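Local coordinates for chorismate synthase (Aquifex aeolicus, PDB 1Q1L), which catalyses the elimination of phosphate from 5-enolpyruvylshikimate-3-phosphate to give chorismate, with reduced FMN as cofactor, at the interface of chains A and B and the interface of chains A and C. Sequence-based numbering; all coordinates share one arbitrary frame. Chains: chain A/B/C, Chorismate synthase.

Contact 1: the interface of chains A and B. Residues chain A 31-32, 76-77, 382-383, 385; chain B 123-127.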
# COMPACT_ATOMS: atom_id res chain seq x y z
N ALA A 31 -17.27 -6.98 11.72
CA ALA A 31 -17.65 -7.70 12.93
C ALA A 31 -19.09 -8.18 12.82
O ALA A 31 -19.90 -7.59 12.11
CB ALA A 31 -17.52 -6.79 14.15
N ASN A 32 -19.40 -9.26 13.55
CA ASN A 32 -20.74 -9.83 13.60
C ASN A 32 -21.12 -10.70 12.41
O ASN A 32 -22.30 -10.93 12.16
CB ASN A 32 -21.78 -8.72 13.81
CG ASN A 32 -21.58 -7.98 15.13
OD1 ASN A 32 -22.15 -6.90 15.35
ND2 ASN A 32 -20.78 -8.55 16.03
N LEU A 76 -15.22 -10.87 15.43
CA LEU A 76 -15.09 -9.79 16.40
C LEU A 76 -14.79 -8.48 15.69
O LEU A 76 -15.15 -7.40 16.16
CB LEU A 76 -13.97 -10.10 17.38
CG LEU A 76 -14.18 -11.33 18.27
CD1 LEU A 76 -12.89 -11.73 18.95
CD2 LEU A 76 -15.26 -11.02 19.29
N GLY A 77 -14.14 -8.59 14.53
CA GLY A 77 -13.76 -7.42 13.76
C GLY A 77 -12.24 -7.32 13.80
O GLY A 77 -11.63 -6.54 13.07
N ASP A 382 -17.70 -1.35 9.59
CA ASP A 382 -16.95 -2.16 10.54
C ASP A 382 -17.77 -3.32 11.12
O ASP A 382 -17.22 -4.23 11.74
CB ASP A 382 -16.40 -1.27 11.67
CG ASP A 382 -15.35 -0.28 11.17
OD1 ASP A 382 -14.34 -0.72 10.57
OD2 ASP A 382 -15.53 0.94 11.37
N PHE A 383 -19.09 -3.28 10.91
CA PHE A 383 -19.96 -4.37 11.37
C PHE A 383 -21.00 -4.65 10.30
O PHE A 383 -21.39 -3.76 9.55
CB PHE A 383 -20.63 -4.05 12.72
CG PHE A 383 -21.22 -2.68 12.81
CD1 PHE A 383 -20.41 -1.56 12.97
CD2 PHE A 383 -22.60 -2.50 12.78
CE1 PHE A 383 -20.96 -0.29 13.11
CE2 PHE A 383 -23.17 -1.23 12.91
CZ PHE A 383 -22.35 -0.12 13.08
N GLU A 385 -24.26 -5.15 10.18
CA GLU A 385 -25.49 -4.38 10.16
C GLU A 385 -25.28 -3.08 9.36
O GLU A 385 -26.13 -2.66 8.58
CB GLU A 385 -25.92 -4.04 11.59
CG GLU A 385 -26.25 -5.25 12.49
CD GLU A 385 -25.06 -6.19 12.76
OE1 GLU A 385 -23.98 -5.73 13.20
OE2 GLU A 385 -25.23 -7.41 12.54
N ILE B 123 -18.67 1.19 20.13
CA ILE B 123 -19.55 1.93 19.23
C ILE B 123 -19.14 1.64 17.79
O ILE B 123 -19.97 1.27 16.95
CB ILE B 123 -19.43 3.45 19.48
CG1 ILE B 123 -19.94 3.79 20.88
CG2 ILE B 123 -20.21 4.22 18.43
CD1 ILE B 123 -19.69 5.22 21.28
N LYS B 124 -17.85 1.80 17.52
CA LYS B 124 -17.29 1.60 16.19
C LYS B 124 -17.63 0.26 15.56
O LYS B 124 -18.04 0.21 14.40
CB LYS B 124 -15.77 1.74 16.24
CG LYS B 124 -15.08 1.56 14.89
CD LYS B 124 -13.57 1.71 15.01
CE LYS B 124 -12.88 1.48 13.66
NZ LYS B 124 -13.29 2.46 12.62
N TYR B 125 -17.46 -0.81 16.33
CA TYR B 125 -17.71 -2.16 15.85
C TYR B 125 -19.05 -2.75 16.27
O TYR B 125 -19.30 -3.94 16.06
CB TYR B 125 -16.58 -3.07 16.33
CG TYR B 125 -15.28 -2.85 15.59
CD1 TYR B 125 -15.11 -3.36 14.30
CD2 TYR B 125 -14.24 -2.11 16.15
CE1 TYR B 125 -13.93 -3.14 13.59
CE2 TYR B 125 -13.06 -1.88 15.45
CZ TYR B 125 -12.91 -2.40 14.16
OH TYR B 125 -11.76 -2.18 13.44
N ASN B 126 -19.91 -1.92 16.84
CA ASN B 126 -21.21 -2.39 17.28
C ASN B 126 -21.05 -3.62 18.17
O ASN B 126 -21.73 -4.64 17.98
CB ASN B 126 -22.09 -2.71 16.06
CG ASN B 126 -23.52 -3.04 16.44
OD1 ASN B 126 -24.09 -2.44 17.35
ND2 ASN B 126 -24.12 -3.98 15.72
N GLN B 127 -20.13 -3.53 19.12
CA GLN B 127 -19.90 -4.62 20.06
C GLN B 127 -20.53 -4.26 21.40
O GLN B 127 -19.99 -3.45 22.16
CB GLN B 127 -18.39 -4.87 20.24
CG GLN B 127 -17.71 -5.41 19.00
CD GLN B 127 -18.32 -6.72 18.54
OE1 GLN B 127 -18.16 -7.76 19.19
NE2 GLN B 127 -19.03 -6.69 17.42
O HOH W 1 -12.34 -2.48 10.53
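The ring of A:Phe383 forms the apolar centre of this patch of the two-fold A-B interface. B:Asn126 CB sits over one face of it, displaced toward the rim and 3.4 Å from the ring centroid, a CH-pi contact. A:Phe383 holds its ring here with CG in the crowded position between backbone N and carbonyl carbon (chi1 46°). At the end of helix 119-125 of chain B, the carbonyl B:Lys124 O lies 3.2 Å from A:Phe383 CE1. Beside it, the B:Tyr125 ring passes A:Asp382 at a slant, with B:Tyr125 CD1 3.6 Å from A:Asp382 CB. Farther out the contact turns polar. B:Lys124 stays extended until its last torsion, then bends so that NZ makes a salt bridge of 3.0 Å with A:Asp382 OD2, approaching from above the carboxylate plane. The other carboxylate oxygen, OD1, is linked to the B:Tyr125 hydroxyl through a water. At the opposite rim B:Asn126, with CG anti to its backbone N (chi1 -173°), turns its amide toward helix 384-399 of chain A, and ND2 hydrogen-bonds A:Glu385 OE1 at 3.1 Å. B:Gln127 folds back to donate NE2 to B:Tyr125 O in a nearly straight bond (174° at H). That bond fixes the B:Gln127 amide, yet NE2 lies 2.9 Å from A:Asn32 ND2; the A:Asn32 amide may therefore be flipped, which would put OD1 in place of ND2 beside B:Gln127 NE2.

Contact 2: the interface of chains A and B. Residues chain A 12-14, 23-25, 67, 81, 83; chain B 12-14, 23-25, 67, 81, 83.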
# COMPACT_ATOMS: atom_id res chain seq x y z
N LEU A 12 -2.13 -12.11 4.68
CA LEU A 12 -0.82 -12.67 4.40
C LEU A 12 -0.94 -14.15 4.66
O LEU A 12 -1.72 -14.56 5.52
CB LEU A 12 0.24 -12.08 5.33
CG LEU A 12 0.67 -10.64 5.07
CD1 LEU A 12 1.64 -10.20 6.17
CD2 LEU A 12 1.33 -10.55 3.68
N THR A 13 -0.20 -14.95 3.90
CA THR A 13 -0.20 -16.40 4.10
C THR A 13 1.26 -16.80 4.24
O THR A 13 2.15 -16.06 3.82
CB THR A 13 -0.79 -17.16 2.89
OG1 THR A 13 0.07 -17.02 1.76
CG2 THR A 13 -2.17 -16.63 2.54
N ALA A 14 1.50 -17.97 4.82
CA ALA A 14 2.85 -18.46 5.03
C ALA A 14 2.83 -19.97 5.24
O ALA A 14 1.78 -20.54 5.51
CB ALA A 14 3.49 -17.78 6.24
N THR A 23 -0.12 -20.91 7.49
CA THR A 23 -0.73 -19.89 8.33
C THR A 23 -1.23 -18.72 7.49
O THR A 23 -0.61 -18.34 6.50
CB THR A 23 0.28 -19.36 9.37
OG1 THR A 23 0.87 -20.46 10.07
CG2 THR A 23 -0.42 -18.47 10.40
N ALA A 24 -2.36 -18.16 7.90
CA ALA A 24 -2.93 -17.02 7.20
C ALA A 24 -3.57 -16.08 8.18
O ALA A 24 -4.15 -16.51 9.18
CB ALA A 24 -3.98 -17.49 6.19
N ILE A 25 -3.45 -14.79 7.91
CA ILE A 25 -4.08 -13.76 8.72
C ILE A 25 -4.82 -12.86 7.75
O ILE A 25 -4.22 -12.33 6.81
CB ILE A 25 -3.04 -12.92 9.52
CG1 ILE A 25 -2.32 -13.80 10.54
CG2 ILE A 25 -3.77 -11.78 10.23
CD1 ILE A 25 -1.28 -13.07 11.39
N LEU A 67 -7.59 -19.33 14.92
CA LEU A 67 -6.78 -18.93 16.07
C LEU A 67 -7.20 -17.61 16.71
O LEU A 67 -6.76 -17.28 17.81
CB LEU A 67 -5.31 -18.83 15.65
CG LEU A 67 -4.67 -20.07 15.02
CD1 LEU A 67 -3.28 -19.72 14.54
CD2 LEU A 67 -4.63 -21.21 16.03
N ALA A 81 -6.97 -15.20 12.21
CA ALA A 81 -5.79 -16.03 11.95
C ALA A 81 -6.21 -17.48 11.83
O ALA A 81 -6.99 -17.99 12.63
CB ALA A 81 -4.77 -15.86 13.08
N PHE A 83 -4.79 -21.62 10.85
CA PHE A 83 -3.64 -22.51 10.73
C PHE A 83 -4.13 -23.82 10.12
O PHE A 83 -5.14 -24.36 10.54
CB PHE A 83 -2.99 -22.78 12.08
CG PHE A 83 -1.71 -23.56 11.98
CD1 PHE A 83 -0.61 -23.04 11.29
CD2 PHE A 83 -1.60 -24.84 12.53
CE1 PHE A 83 0.56 -23.77 11.15
CE2 PHE A 83 -0.42 -25.58 12.40
CZ PHE A 83 0.66 -25.04 11.70
N LEU B 12 1.73 -8.74 9.95
CA LEU B 12 0.41 -8.62 10.55
C LEU B 12 0.43 -9.44 11.83
O LEU B 12 1.11 -10.47 11.89
CB LEU B 12 -0.68 -9.19 9.63
CG LEU B 12 -1.12 -8.41 8.39
CD1 LEU B 12 -2.12 -9.25 7.60
CD2 LEU B 12 -1.74 -7.07 8.82
N THR B 13 -0.29 -8.96 12.84
CA THR B 13 -0.39 -9.68 14.11
C THR B 13 -1.87 -9.93 14.32
O THR B 13 -2.72 -9.22 13.78
CB THR B 13 0.13 -8.86 15.31
OG1 THR B 13 -0.76 -7.77 15.57
CG2 THR B 13 1.52 -8.31 15.03
N ALA B 14 -2.18 -10.95 15.10
CA ALA B 14 -3.56 -11.30 15.38
C ALA B 14 -3.57 -11.98 16.73
O ALA B 14 -2.52 -12.38 17.24
CB ALA B 14 -4.09 -12.24 14.32
N THR B 23 -0.70 -14.54 17.03
CA THR B 23 -0.12 -14.96 15.76
C THR B 23 0.46 -13.76 15.02
O THR B 23 -0.06 -12.65 15.12
CB THR B 23 -1.17 -15.62 14.85
OG1 THR B 23 -1.85 -16.66 15.56
CG2 THR B 23 -0.51 -16.23 13.62
N ALA B 24 1.53 -14.00 14.28
CA ALA B 24 2.17 -12.94 13.51
C ALA B 24 2.83 -13.52 12.27
O ALA B 24 3.35 -14.63 12.29
CB ALA B 24 3.21 -12.23 14.36
N ILE B 25 2.80 -12.76 11.19
CA ILE B 25 3.43 -13.16 9.94
C ILE B 25 4.29 -11.99 9.49
O ILE B 25 3.80 -10.87 9.38
CB ILE B 25 2.40 -13.47 8.84
CG1 ILE B 25 1.54 -14.67 9.24
CG2 ILE B 25 3.11 -13.77 7.52
CD1 ILE B 25 0.50 -15.06 8.19
N LEU B 67 6.60 -21.19 13.06
CA LEU B 67 5.80 -22.09 12.24
C LEU B 67 6.25 -22.21 10.79
O LEU B 67 5.87 -23.15 10.10
CB LEU B 67 4.33 -21.66 12.28
CG LEU B 67 3.69 -21.75 13.67
CD1 LEU B 67 2.26 -21.21 13.64
CD2 LEU B 67 3.71 -23.21 14.13
N ALA B 81 6.17 -17.15 10.09
CA ALA B 81 4.98 -17.17 10.93
C ALA B 81 5.35 -17.55 12.35
O ALA B 81 6.12 -18.50 12.57
CB ALA B 81 3.97 -18.17 10.37
N PHE B 83 3.81 -18.09 16.50
CA PHE B 83 2.65 -18.28 17.34
C PHE B 83 3.07 -18.27 18.80
O PHE B 83 4.00 -18.98 19.20
CB PHE B 83 1.95 -19.61 17.04
CG PHE B 83 0.66 -19.78 17.78
CD1 PHE B 83 -0.42 -18.94 17.51
CD2 PHE B 83 0.52 -20.75 18.76
CE1 PHE B 83 -1.61 -19.07 18.20
CE2 PHE B 83 -0.67 -20.89 19.46
CZ PHE B 83 -1.74 -20.05 19.18
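Two beta-sheets of the chorismate synthase sandwich fold meet here face to face across the two-fold axis, each chain contributing strands 10-14, 21-27, 64-68 and 80-85. The packing is built from apolar groups, and no polar bond crosses between the chains here. In the middle A:Ile25 and B:Ile25 run antiparallel alongside one another, A:Ile25 CG1 lying 3.9 Å from B:Ile25 CD1. Both have CG1 anti to the carbonyl carbon and are then fully extended (chi2 -180° in A:Ile25), so each CD1 reaches over the facing strands; A:Ile25 CD1 ends 3.6 Å from the carbonyl B:Leu12 O. The CG2 branch of A:Ile25 points instead to the side chain of B:Leu12. An alanine at A:Ile25 would remove both branches and would probably loosen the fit against B:Ile25 and B:Leu12. On one flank A:Leu12 and B:Leu12 pass at a slant, A:Leu12 CD1 being 4.0 Å from B:Leu12 CG. On the other, A:Thr23 CG2 and B:Thr23 CG2 meet tip to tip at 3.9 Å. The hydroxyls of A:Thr23 and B:Thr23 lie in plane at the edges of the A:Phe83 and B:Phe83 rings, each within its own chain, and A:Leu67 CD1 packs 3.5 Å from B:Thr23 OG1. A:Ala81 CB and B:Ala14 CB are 3.9 Å apart; their small size probably lets the sheets come close. This matched apolar surface joins two subunits of the homotetramer.

Contact 3: the interface of chains A and C. Residues chain A 171-172, 225-229, 323-325; chain C 277-282, 285.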
# COMPACT_ATOMS: atom_id res chain seq x y z
N GLY A 171 -6.85 -30.91 -21.30
CA GLY A 171 -6.06 -31.40 -22.41
C GLY A 171 -6.74 -30.95 -23.69
O GLY A 171 -7.26 -29.83 -23.74
N GLN A 172 -6.75 -31.80 -24.71
CA GLN A 172 -7.38 -31.45 -25.97
C GLN A 172 -8.89 -31.68 -25.95
O GLN A 172 -9.61 -31.23 -26.85
CB GLN A 172 -6.76 -32.25 -27.12
CG GLN A 172 -5.40 -31.75 -27.59
CD GLN A 172 -5.45 -30.33 -28.16
OE1 GLN A 172 -6.49 -29.88 -28.64
NE2 GLN A 172 -4.32 -29.63 -28.12
N GLU A 225 2.49 -38.33 -19.98
CA GLU A 225 2.19 -36.96 -20.36
C GLU A 225 1.27 -36.29 -19.34
O GLU A 225 0.37 -36.93 -18.80
CB GLU A 225 1.53 -36.93 -21.74
CG GLU A 225 2.48 -37.29 -22.88
CD GLU A 225 3.41 -36.14 -23.24
OE1 GLU A 225 3.95 -35.48 -22.32
OE2 GLU A 225 3.60 -35.90 -24.45
N SER A 226 1.51 -35.01 -19.09
CA SER A 226 0.70 -34.25 -18.15
C SER A 226 -0.30 -33.40 -18.92
O SER A 226 -0.08 -33.07 -20.08
CB SER A 226 1.59 -33.36 -17.27
OG SER A 226 2.46 -32.56 -18.05
N LEU A 227 -1.40 -33.03 -18.26
CA LEU A 227 -2.45 -32.24 -18.90
C LEU A 227 -2.74 -30.89 -18.25
O LEU A 227 -2.58 -30.71 -17.05
CB LEU A 227 -3.74 -33.06 -18.94
CG LEU A 227 -4.21 -33.69 -20.26
CD1 LEU A 227 -3.06 -33.86 -21.24
CD2 LEU A 227 -4.87 -35.02 -19.94
N GLY A 228 -3.16 -29.94 -19.08
CA GLY A 228 -3.51 -28.62 -18.60
C GLY A 228 -5.02 -28.54 -18.67
O GLY A 228 -5.69 -29.56 -18.86
N GLY A 229 -5.58 -27.34 -18.53
CA GLY A 229 -7.02 -27.21 -18.59
C GLY A 229 -7.51 -25.78 -18.52
O GLY A 229 -6.75 -24.85 -18.26
N MSE A 323 -4.87 -23.01 -17.42
CA MSE A 323 -3.81 -23.60 -16.62
C MSE A 323 -2.93 -24.48 -17.50
O MSE A 323 -3.42 -25.39 -18.17
CB MSE A 323 -4.40 -24.45 -15.50
CG MSE A 323 -3.35 -25.02 -14.57
SE MSE A 323 -4.05 -26.40 -13.44
CE MSE A 323 -3.68 -27.90 -14.63
N LYS A 324 -1.62 -24.22 -17.51
CA LYS A 324 -0.70 -25.00 -18.33
C LYS A 324 -0.50 -26.38 -17.72
O LYS A 324 -0.79 -26.59 -16.54
CB LYS A 324 0.64 -24.29 -18.44
CG LYS A 324 1.52 -24.40 -17.20
CD LYS A 324 2.87 -23.73 -17.44
CE LYS A 324 3.92 -24.20 -16.43
NZ LYS A 324 3.59 -23.87 -15.02
N PRO A 325 -0.00 -27.34 -18.51
CA PRO A 325 0.24 -28.70 -18.04
C PRO A 325 1.19 -28.69 -16.85
O PRO A 325 2.21 -28.01 -16.85
CB PRO A 325 0.86 -29.39 -19.25
CG PRO A 325 0.29 -28.64 -20.40
CD PRO A 325 0.38 -27.21 -19.93
N ALA C 277 -1.48 -23.29 -24.43
CA ALA C 277 -0.66 -24.16 -23.59
C ALA C 277 -1.56 -25.07 -22.77
O ALA C 277 -1.20 -26.21 -22.48
CB ALA C 277 0.23 -23.32 -22.68
N ALA C 278 -2.72 -24.57 -22.39
CA ALA C 278 -3.67 -25.33 -21.59
C ALA C 278 -4.24 -26.52 -22.35
O ALA C 278 -4.81 -27.44 -21.76
CB ALA C 278 -4.80 -24.42 -21.12
N ARG C 279 -4.09 -26.51 -23.67
CA ARG C 279 -4.62 -27.59 -24.49
C ARG C 279 -3.57 -28.61 -24.93
O ARG C 279 -3.91 -29.63 -25.52
CB ARG C 279 -5.34 -27.01 -25.71
CG ARG C 279 -6.66 -26.31 -25.38
CD ARG C 279 -7.39 -25.84 -26.63
NE ARG C 279 -6.96 -24.52 -27.10
CZ ARG C 279 -7.34 -23.37 -26.54
NH1 ARG C 279 -8.15 -23.37 -25.49
NH2 ARG C 279 -6.91 -22.22 -27.05
N ARG C 280 -2.30 -28.35 -24.63
CA ARG C 280 -1.22 -29.24 -25.03
C ARG C 280 -0.75 -30.21 -23.95
O ARG C 280 -1.16 -30.12 -22.80
CB ARG C 280 -0.02 -28.43 -25.51
CG ARG C 280 -0.25 -27.55 -26.72
CD ARG C 280 1.07 -26.94 -27.18
NE ARG C 280 0.94 -26.11 -28.37
CZ ARG C 280 1.97 -25.55 -28.99
NH1 ARG C 280 3.20 -25.72 -28.54
NH2 ARG C 280 1.76 -24.80 -30.07
N PHE C 281 0.12 -31.13 -24.35
CA PHE C 281 0.69 -32.11 -23.43
C PHE C 281 1.81 -31.38 -22.67
O PHE C 281 2.38 -30.42 -23.18
CB PHE C 281 1.31 -33.29 -24.20
CG PHE C 281 0.30 -34.18 -24.86
CD1 PHE C 281 -0.62 -34.90 -24.10
CD2 PHE C 281 0.29 -34.33 -26.24
CE1 PHE C 281 -1.55 -35.75 -24.71
CE2 PHE C 281 -0.63 -35.19 -26.87
CZ PHE C 281 -1.55 -35.90 -26.10
N GLY C 282 2.13 -31.86 -21.48
CA GLY C 282 3.18 -31.23 -20.70
C GLY C 282 4.50 -31.09 -21.44
O GLY C 282 5.18 -30.07 -21.31
N VAL C 285 4.76 -28.07 -23.94
CA VAL C 285 4.76 -26.73 -23.38
C VAL C 285 6.08 -26.45 -22.66
O VAL C 285 6.64 -25.36 -22.75
CB VAL C 285 3.59 -26.54 -22.40
CG1 VAL C 285 3.66 -25.17 -21.73
CG2 VAL C 285 2.26 -26.70 -23.14
O HOH W 2 -3.43 -29.71 -21.64
O HOH W 3 -7.71 -27.82 -21.86
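In this chorismate synthase interface, a backbone stretch of chain A leading into strand 229-236 pairs with chain C, A:Leu227 and C:Phe281 forming an antiparallel beta bridge. Next to it C:Gly282 N, at the start of the short helix that begins at this residue, donates to A:Ser226 O at 2.9 Å (139° at H), the donor lying above the carbonyl plane. A:Pro325, in the loop predicted to bind FMN, packs CB, CG and CD against chain C: CB meets C:Gly282 CA, while CD lies 3.8 Å from C:Val285 CG2. Around the bridge, the side chains of A:Leu227 and C:Phe281 run parallel, A:Leu227 CD1 lying 3.9 Å from C:Phe281 CD1. A:Glu225 bends at chi2 and crosses C:Phe281 nearly perpendicularly, placing OE2 3.5 Å from C:Phe281 CB. Ordered water takes up backbone groups between the chains. One water binds A:Gly228 N at 2.6 Å and also the carbonyls C:Ala278 O and C:Arg280 O; a second joins A:Gly171 O to C:Ala278 O. In 3-10 helix 274-279, C:Ala278 CB rests 3.4 Å from A:Met323 O, the backbone carbonyl of a selenomethionine. A:Gln172 NE2 lies close to C:Arg279 O, 2.6 Å, but its N-H is directed away, so the pair is no hydrogen bond.

Contacts 1 and 2 are patches of the same A-B interface, their C-alpha centres about 22 Å apart. They share no residues but are close in sequence: A:Ala31 and A:Asn32 of contact 1 follow strand 21-27 of contact 2, and A:Leu76 and A:Gly77 precede its strand 80-85. Contact 1 thus adds charged and polar bonds beside the apolar sheet packing. Contact 3 joins chain A to another subunit, its C-alpha centre about 47 Å from that of contact 1 and about 35 Å from that of contact 2. Chain A therefore uses separate surfaces for its two partners, consistent with a homotetramer built through two different two-fold interfaces, and contact 3 brings a neighbour beside the predicted FMN loop.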